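Local coordinates for ThiJ/pfpI family protein (Bacillus anthracis, PDB 3EFE) that is of unknown function but belongs to the DJ-1/PfpI family, whose members include chaperones, proteases and other hydrolases built on a glutaminase-like fold, at residues F172-E175 against V176-I180; F183-D186 against A187-W191. All coordinates share one frame; numbering follows the deposited sequence.

Contact 1: residues F172-E175 against V176-I180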
ATOM      1  N   PHE D 172      -1.239 -11.124  -4.424  1.00 31.13           N
ATOM      2  CA  PHE D 172      -0.172 -10.722  -5.332  1.00 31.65           C
ATOM      3  C   PHE D 172       1.190 -10.834  -4.645  1.00 32.16           C
ATOM      4  O   PHE D 172       2.102 -11.453  -5.179  1.00 33.68           O
ATOM      5  CB  PHE D 172      -0.439  -9.321  -5.852  1.00 30.23           C
ATOM      6  CG  PHE D 172       0.618  -8.767  -6.831  1.00 30.21           C
ATOM      7  CD1 PHE D 172       0.877  -9.405  -8.053  1.00 28.59           C
ATOM      8  CD2 PHE D 172       1.316  -7.612  -6.537  1.00 27.88           C
ATOM      9  CE1 PHE D 172       1.778  -8.869  -8.936  1.00 28.44           C
ATOM     10  CE2 PHE D 172       2.269  -7.102  -7.415  1.00 28.81           C
ATOM     11  CZ  PHE D 172       2.442  -7.686  -8.644  1.00 28.25           C
ATOM     12  N   ALA D 173       1.310 -10.257  -3.468  1.00 33.66           N
ATOM     13  CA  ALA D 173       2.589 -10.189  -2.706  1.00 34.03           C
ATOM     14  C   ALA D 173       3.021 -11.589  -2.282  1.00 35.21           C
ATOM     15  O   ALA D 173       4.177 -11.951  -2.370  1.00 34.80           O
ATOM     16  CB  ALA D 173       2.443  -9.254  -1.477  1.00 32.58           C
ATOM     17  N   MET D 174       2.044 -12.380  -1.870  1.00 36.71           N
ATOM     18  CA  MET D 174       2.255 -13.740  -1.470  1.00 36.23           C
ATOM     19  C   MET D 174       2.799 -14.598  -2.573  1.00 36.15           C
ATOM     20  O   MET D 174       3.703 -15.372  -2.353  1.00 36.19           O
ATOM     21  CB  MET D 174       0.948 -14.329  -0.913  1.00 35.76           C
ATOM     22  CG  MET D 174       1.158 -15.644  -0.103  1.00 39.04           C
ATOM     23  SD  MET D 174       0.402 -17.025  -0.907  1.00 41.50           S
ATOM     24  CE  MET D 174       1.260 -17.180  -2.424  1.00 39.91           C
ATOM     25  N   GLU D 175       2.232 -14.492  -3.763  1.00 36.41           N
ATOM     26  CA  GLU D 175       2.685 -15.261  -4.913  1.00 36.13           C
ATOM     27  C   GLU D 175       4.053 -14.826  -5.367  1.00 35.11           C
ATOM     28  O   GLU D 175       4.840 -15.673  -5.726  1.00 36.30           O
ATOM     29  CB  GLU D 175       1.673 -15.130  -6.135  1.00 38.21           C
ATOM     30  CG  GLU D 175       0.246 -15.749  -5.935  1.00 38.60           C
ATOM     31  CD  GLU D 175       0.265 -17.255  -5.769  1.00 43.49           C
ATOM     32  OE1 GLU D 175       1.348 -17.866  -5.970  1.00 47.31           O
ATOM     33  OE2 GLU D 175      -0.796 -17.827  -5.391  1.00 46.55           O
ATOM     34  N   VAL D 176       4.357 -13.529  -5.379  1.00 34.45           N
ATOM     35  CA  VAL D 176       5.709 -13.088  -5.769  1.00 33.99           C
ATOM     36  C   VAL D 176       6.713 -13.604  -4.781  1.00 34.67           C
ATOM     37  O   VAL D 176       7.751 -14.153  -5.165  1.00 35.87           O
ATOM     38  CB  VAL D 176       5.854 -11.550  -5.889  1.00 33.22           C
ATOM     39  CG1 VAL D 176       7.301 -11.146  -6.219  1.00 29.27           C
ATOM     40  CG2 VAL D 176       4.953 -11.069  -6.934  1.00 27.86           C
ATOM     41  N   LEU D 177       6.363 -13.487  -3.508  1.00 35.23           N
ATOM     42  CA  LEU D 177       7.262 -13.819  -2.394  1.00 35.72           C
ATOM     43  C   LEU D 177       7.655 -15.292  -2.451  1.00 37.18           C
ATOM     44  O   LEU D 177       8.809 -15.633  -2.251  1.00 38.82           O
ATOM     45  CB  LEU D 177       6.601 -13.472  -1.055  1.00 34.90           C
ATOM     46  CG  LEU D 177       6.978 -12.194  -0.255  1.00 34.73           C
ATOM     47  CD1 LEU D 177       7.996 -11.223  -0.873  1.00 30.20           C
ATOM     48  CD2 LEU D 177       5.775 -11.476   0.278  1.00 32.64           C
ATOM     49  N   LYS D 178       6.655 -16.128  -2.730  1.00 38.61           N
ATOM     50  CA  LYS D 178       6.777 -17.537  -2.922  1.00 39.25           C
ATOM     51  C   LYS D 178       7.573 -17.870  -4.171  1.00 40.08           C
ATOM     52  O   LYS D 178       8.439 -18.662  -4.106  1.00 40.36           O
ATOM     53  CB  LYS D 178       5.396 -18.121  -3.048  1.00 40.19           C
ATOM     54  CG  LYS D 178       5.300 -19.627  -3.050  1.00 39.28           C
ATOM     55  CD  LYS D 178       3.796 -19.888  -2.876  1.00 42.09           C
ATOM     56  CE  LYS D 178       3.425 -21.342  -2.851  1.00 47.23           C
ATOM     57  NZ  LYS D 178       3.554 -21.956  -4.256  1.00 53.31           N
ATOM     58  N   LYS D 179       7.294 -17.247  -5.301  1.00 40.72           N
ATOM     59  CA  LYS D 179       8.066 -17.533  -6.518  1.00 40.34           C
ATOM     60  C   LYS D 179       9.545 -17.323  -6.264  1.00 40.16           C
ATOM     61  O   LYS D 179      10.305 -18.158  -6.617  1.00 39.84           O
ATOM     62  CB  LYS D 179       7.578 -16.661  -7.725  1.00 40.66           C
ATOM     63  CG  LYS D 179       8.266 -16.890  -9.105  1.00 41.08           C
ATOM     64  CD  LYS D 179       7.969 -18.289  -9.720  1.00 44.71           C
ATOM     65  CE  LYS D 179       9.258 -18.985 -10.437  1.00 47.30           C
ATOM     66  NZ  LYS D 179       9.072 -20.468 -11.007  1.00 47.37           N
ATOM     67  N   ILE D 180       9.956 -16.194  -5.671  1.00 40.89           N
ATOM     68  CA  ILE D 180      11.389 -15.898  -5.457  1.00 40.36           C
ATOM     69  C   ILE D 180      12.060 -16.553  -4.230  1.00 40.07           C
ATOM     70  O   ILE D 180      13.283 -16.383  -3.991  1.00 40.02           O
ATOM     71  CB  ILE D 180      11.662 -14.367  -5.489  1.00 41.88           C
ATOM     72  CG1 ILE D 180      11.135 -13.633  -4.238  1.00 41.74           C
ATOM     73  CG2 ILE D 180      11.039 -13.722  -6.789  1.00 43.56           C
ATOM     74  CD1 ILE D 180      11.718 -12.278  -4.107  1.00 39.69           C
TER
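Val-176 lays its CG2 methyl over one face of the Phe-172 ring, with CG2 4.4 Å from Phe-172 CE1, one helical turn apart on the buried flank of helix 169-179. The branch is placed there by the valine torsion: CG1 stands anti to the backbone N (chi1 177°), which leaves CG2 beside that N and over the preceding turn, 3.4 Å from Phe-172 O. One residue further on, Leu-177 packs its CD2 methyl on Ala-173 CB at 4.4 Å. Each of the two carbonyls accepts the amide four residues on, Val-176 N to Phe-172 O at 3.1 Å and Leu-177 N to Ala-173 O at 2.9 Å.

The other flank is looser and reaches solvent. Met-174 and Lys-178 run side by side in the same direction, meeting through Met-174 CE and Lys-178 CD at 3.7 Å. Glu-175 bends at chi2, and its OE1 remains 5.0 Å from Lys-178 NZ; the two charged groups are not in contact, and any attraction between them is probably weak. Inward, Phe-172 and Val-176 both rest on Ala-109 of strand 107-111. The whole is an amphipathic i to i+4 arrangement, typical of a helix packed against the central sheet of an alpha/beta fold such as that of the DJ-1/PfpI family.

Contact 2: residues F183-D186 against A187-W191; sequences FTLD and ALHSW
Phe-183 pushes the edge of its ring against the face of Trp-191, two turns further along, in a T-shaped stack with planes at 84° and its centroid 5.6 Å from that of the indole five-membered ring. The leading atom is Phe-183 CE2, 4.0 Å from Trp-191 CG and displaced toward the rim of the indole. The tryptophan has its CG anti to the backbone N (chi1 177°), which sends the indole outward from the helix, its face turned to the phenylalanine. Leu-188 crosses the phenylalanine at about a right angle, its CD1 methyl 3.9 Å from Phe-183 CD2, so the ring edge fits into a notch between Leu-188 and Trp-191, with Ala-187 at its border.

Thr-184 is the N-cap of helix 185-197: its OG1, 3.4 Å from Ala-187 N, accepts a weak but nearly straight bond (175°), while Ala-187 CB fits close beside the same oxygen. Ser-190 N bonds to Asp-186 O. The serine OG folds back over the preceding turn, 2.8 Å from Asp-186 O and 3.1 Å from Ala-187 O, and its proton could go to either. On the exposed flank Leu-185 and His-189 lie askew to each other.

Leu-188 and Trp-191 face helix 169-179, whereas Ala-187 and Ser-190 both turn to helix 201-209, the alanine also to Ile-210 beyond it. Phe-183 reaches Tyr-33 and Phe-34, in the loop after helix 18-30.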
ATOM      1  N   PHE D 183      11.015 -16.253   1.785  1.00 36.21           N
ATOM      2  CA  PHE D 183      10.471 -16.621   3.076  1.00 36.26           C
ATOM      3  C   PHE D 183      10.500 -18.128   3.070  1.00 36.21           C
ATOM      4  O   PHE D 183      10.558 -18.720   2.022  1.00 35.68           O
ATOM      5  CB  PHE D 183       8.970 -16.215   3.235  1.00 34.90           C
ATOM      6  CG  PHE D 183       8.695 -14.736   3.488  1.00 34.04           C
ATOM      7  CD1 PHE D 183       9.533 -13.737   3.058  1.00 32.94           C
ATOM      8  CD2 PHE D 183       7.495 -14.355   4.099  1.00 31.81           C
ATOM      9  CE1 PHE D 183       9.177 -12.391   3.265  1.00 33.27           C
ATOM     10  CE2 PHE D 183       7.166 -13.051   4.310  1.00 31.83           C
ATOM     11  CZ  PHE D 183       7.989 -12.067   3.913  1.00 32.58           C
ATOM     12  N   THR D 184      10.455 -18.762   4.243  1.00 37.17           N
ATOM     13  CA  THR D 184      10.111 -20.185   4.273  1.00 37.32           C
ATOM     14  C   THR D 184       8.567 -20.280   4.153  1.00 37.52           C
ATOM     15  O   THR D 184       7.858 -19.240   4.226  1.00 38.54           O
ATOM     16  CB  THR D 184      10.547 -20.908   5.559  1.00 37.64           C
ATOM     17  OG1 THR D 184       9.528 -20.647   6.520  1.00 42.03           O
ATOM     18  CG2 THR D 184      11.922 -20.454   6.087  1.00 33.09           C
ATOM     19  N   LEU D 185       8.056 -21.502   3.984  1.00 36.82           N
ATOM     20  CA  LEU D 185       6.674 -21.732   3.538  1.00 35.99           C
ATOM     21  C   LEU D 185       5.738 -21.494   4.724  1.00 34.61           C
ATOM     22  O   LEU D 185       4.675 -20.948   4.562  1.00 33.72           O
ATOM     23  CB  LEU D 185       6.533 -23.141   2.841  1.00 36.09           C
ATOM     24  CG  LEU D 185       5.687 -23.308   1.512  1.00 38.35           C
ATOM     25  CD1 LEU D 185       4.298 -24.054   1.716  1.00 38.02           C
ATOM     26  CD2 LEU D 185       5.386 -21.965   0.740  1.00 37.85           C
ATOM     27  N   ASP D 186       6.176 -21.871   5.915  1.00 34.87           N
ATOM     28  CA  ASP D 186       5.571 -21.493   7.256  1.00 35.51           C
ATOM     29  C   ASP D 186       5.430 -20.006   7.526  1.00 34.43           C
ATOM     30  O   ASP D 186       4.410 -19.538   7.952  1.00 35.27           O
ATOM     31  CB  ASP D 186       6.449 -22.022   8.394  1.00 36.18           C
ATOM     32  CG  ASP D 186       6.249 -23.478   8.645  1.00 39.60           C
ATOM     33  OD1 ASP D 186       5.380 -24.057   7.943  1.00 41.14           O
ATOM     34  OD2 ASP D 186       6.944 -24.029   9.547  1.00 41.62           O
ATOM     35  N   ALA D 187       6.500 -19.275   7.326  1.00 33.76           N
ATOM     36  CA  ALA D 187       6.466 -17.871   7.477  1.00 33.63           C
ATOM     37  C   ALA D 187       5.536 -17.238   6.414  1.00 34.07           C
ATOM     38  O   ALA D 187       4.798 -16.328   6.743  1.00 35.03           O
ATOM     39  CB  ALA D 187       7.949 -17.265   7.473  1.00 32.98           C
ATOM     40  N   LEU D 188       5.519 -17.721   5.169  1.00 33.37           N
ATOM     41  CA  LEU D 188       4.655 -17.123   4.147  1.00 32.86           C
ATOM     42  C   LEU D 188       3.183 -17.354   4.395  1.00 33.35           C
ATOM     43  O   LEU D 188       2.350 -16.455   4.174  1.00 32.52           O
ATOM     44  CB  LEU D 188       5.042 -17.604   2.731  1.00 33.15           C
ATOM     45  CG  LEU D 188       4.438 -16.859   1.534  1.00 31.91           C
ATOM     46  CD1 LEU D 188       4.990 -15.480   1.364  1.00 28.65           C
ATOM     47  CD2 LEU D 188       4.581 -17.637   0.255  1.00 31.16           C
ATOM     48  N   HIS D 189       2.838 -18.553   4.850  1.00 34.50           N
ATOM     49  CA  HIS D 189       1.440 -18.867   5.249  1.00 35.10           C
ATOM     50  C   HIS D 189       0.895 -18.111   6.479  1.00 34.51           C
ATOM     51  O   HIS D 189      -0.239 -17.632   6.478  1.00 34.71           O
ATOM     52  CB  HIS D 189       1.210 -20.398   5.369  1.00 36.53           C
ATOM     53  CG  HIS D 189       1.302 -21.108   4.051  1.00 41.22           C
ATOM     54  ND1 HIS D 189       0.755 -20.584   2.886  1.00 50.28           N
ATOM     55  CD2 HIS D 189       1.866 -22.287   3.702  1.00 47.64           C
ATOM     56  CE1 HIS D 189       1.014 -21.398   1.877  1.00 51.10           C
ATOM     57  NE2 HIS D 189       1.665 -22.452   2.349  1.00 51.00           N
ATOM     58  N   SER D 190       1.694 -18.023   7.523  1.00 33.76           N
ATOM     59  CA  SER D 190       1.317 -17.286   8.705  1.00 33.98           C
ATOM     60  C   SER D 190       1.280 -15.756   8.460  1.00 32.87           C
ATOM     61  O   SER D 190       0.418 -15.064   9.011  1.00 32.44           O
ATOM     62  CB  SER D 190       2.276 -17.654   9.844  1.00 33.86           C
ATOM     63  OG  SER D 190       3.608 -17.340   9.470  1.00 35.65           O
ATOM     64  N   TRP D 191       2.227 -15.253   7.662  1.00 32.81           N
ATOM     65  CA  TRP D 191       2.252 -13.860   7.212  1.00 33.57           C
ATOM     66  C   TRP D 191       0.950 -13.557   6.411  1.00 33.22           C
ATOM     67  O   TRP D 191       0.227 -12.636   6.681  1.00 32.04           O
ATOM     68  CB  TRP D 191       3.473 -13.588   6.329  1.00 33.64           C
ATOM     69  CG  TRP D 191       3.494 -12.225   5.800  1.00 34.57           C
ATOM     70  CD1 TRP D 191       3.904 -11.111   6.454  1.00 36.50           C
ATOM     71  CD2 TRP D 191       3.038 -11.767   4.516  1.00 37.79           C
ATOM     72  NE1 TRP D 191       3.743 -10.006   5.685  1.00 34.41           N
ATOM     73  CE2 TRP D 191       3.244 -10.374   4.475  1.00 35.21           C
ATOM     74  CE3 TRP D 191       2.474 -12.395   3.399  1.00 36.14           C
ATOM     75  CZ2 TRP D 191       2.903  -9.590   3.359  1.00 36.79           C
ATOM     76  CZ3 TRP D 191       2.159 -11.631   2.306  1.00 35.38           C
ATOM     77  CH2 TRP D 191       2.372 -10.249   2.283  1.00 36.83           C
TER

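How the contacts relate
Contact 1 closes before contact 2 opens, and a short connection joins their helices, 169-179 and 185-197; their centres are about 11 Å apart. The two meet directly: Leu-188 settles on the earlier helix, its CD2 3.4 Å from Lys-178 CB and its CD1 3.5 Å from Leu-177 CB, while Trp-191 CH2 approaches Ala-173 CB at 3.9 Å. The centre of contact 1, against the sheet, is about 8 Å from the centre of the chain, that of contact 2 about 18 Å, on the same side. Helix 169-179 is thus an intermediate layer, which gives contact 2 one of its links to the alpha/beta core, alongside contacts to helix 18-30 and the loop after it.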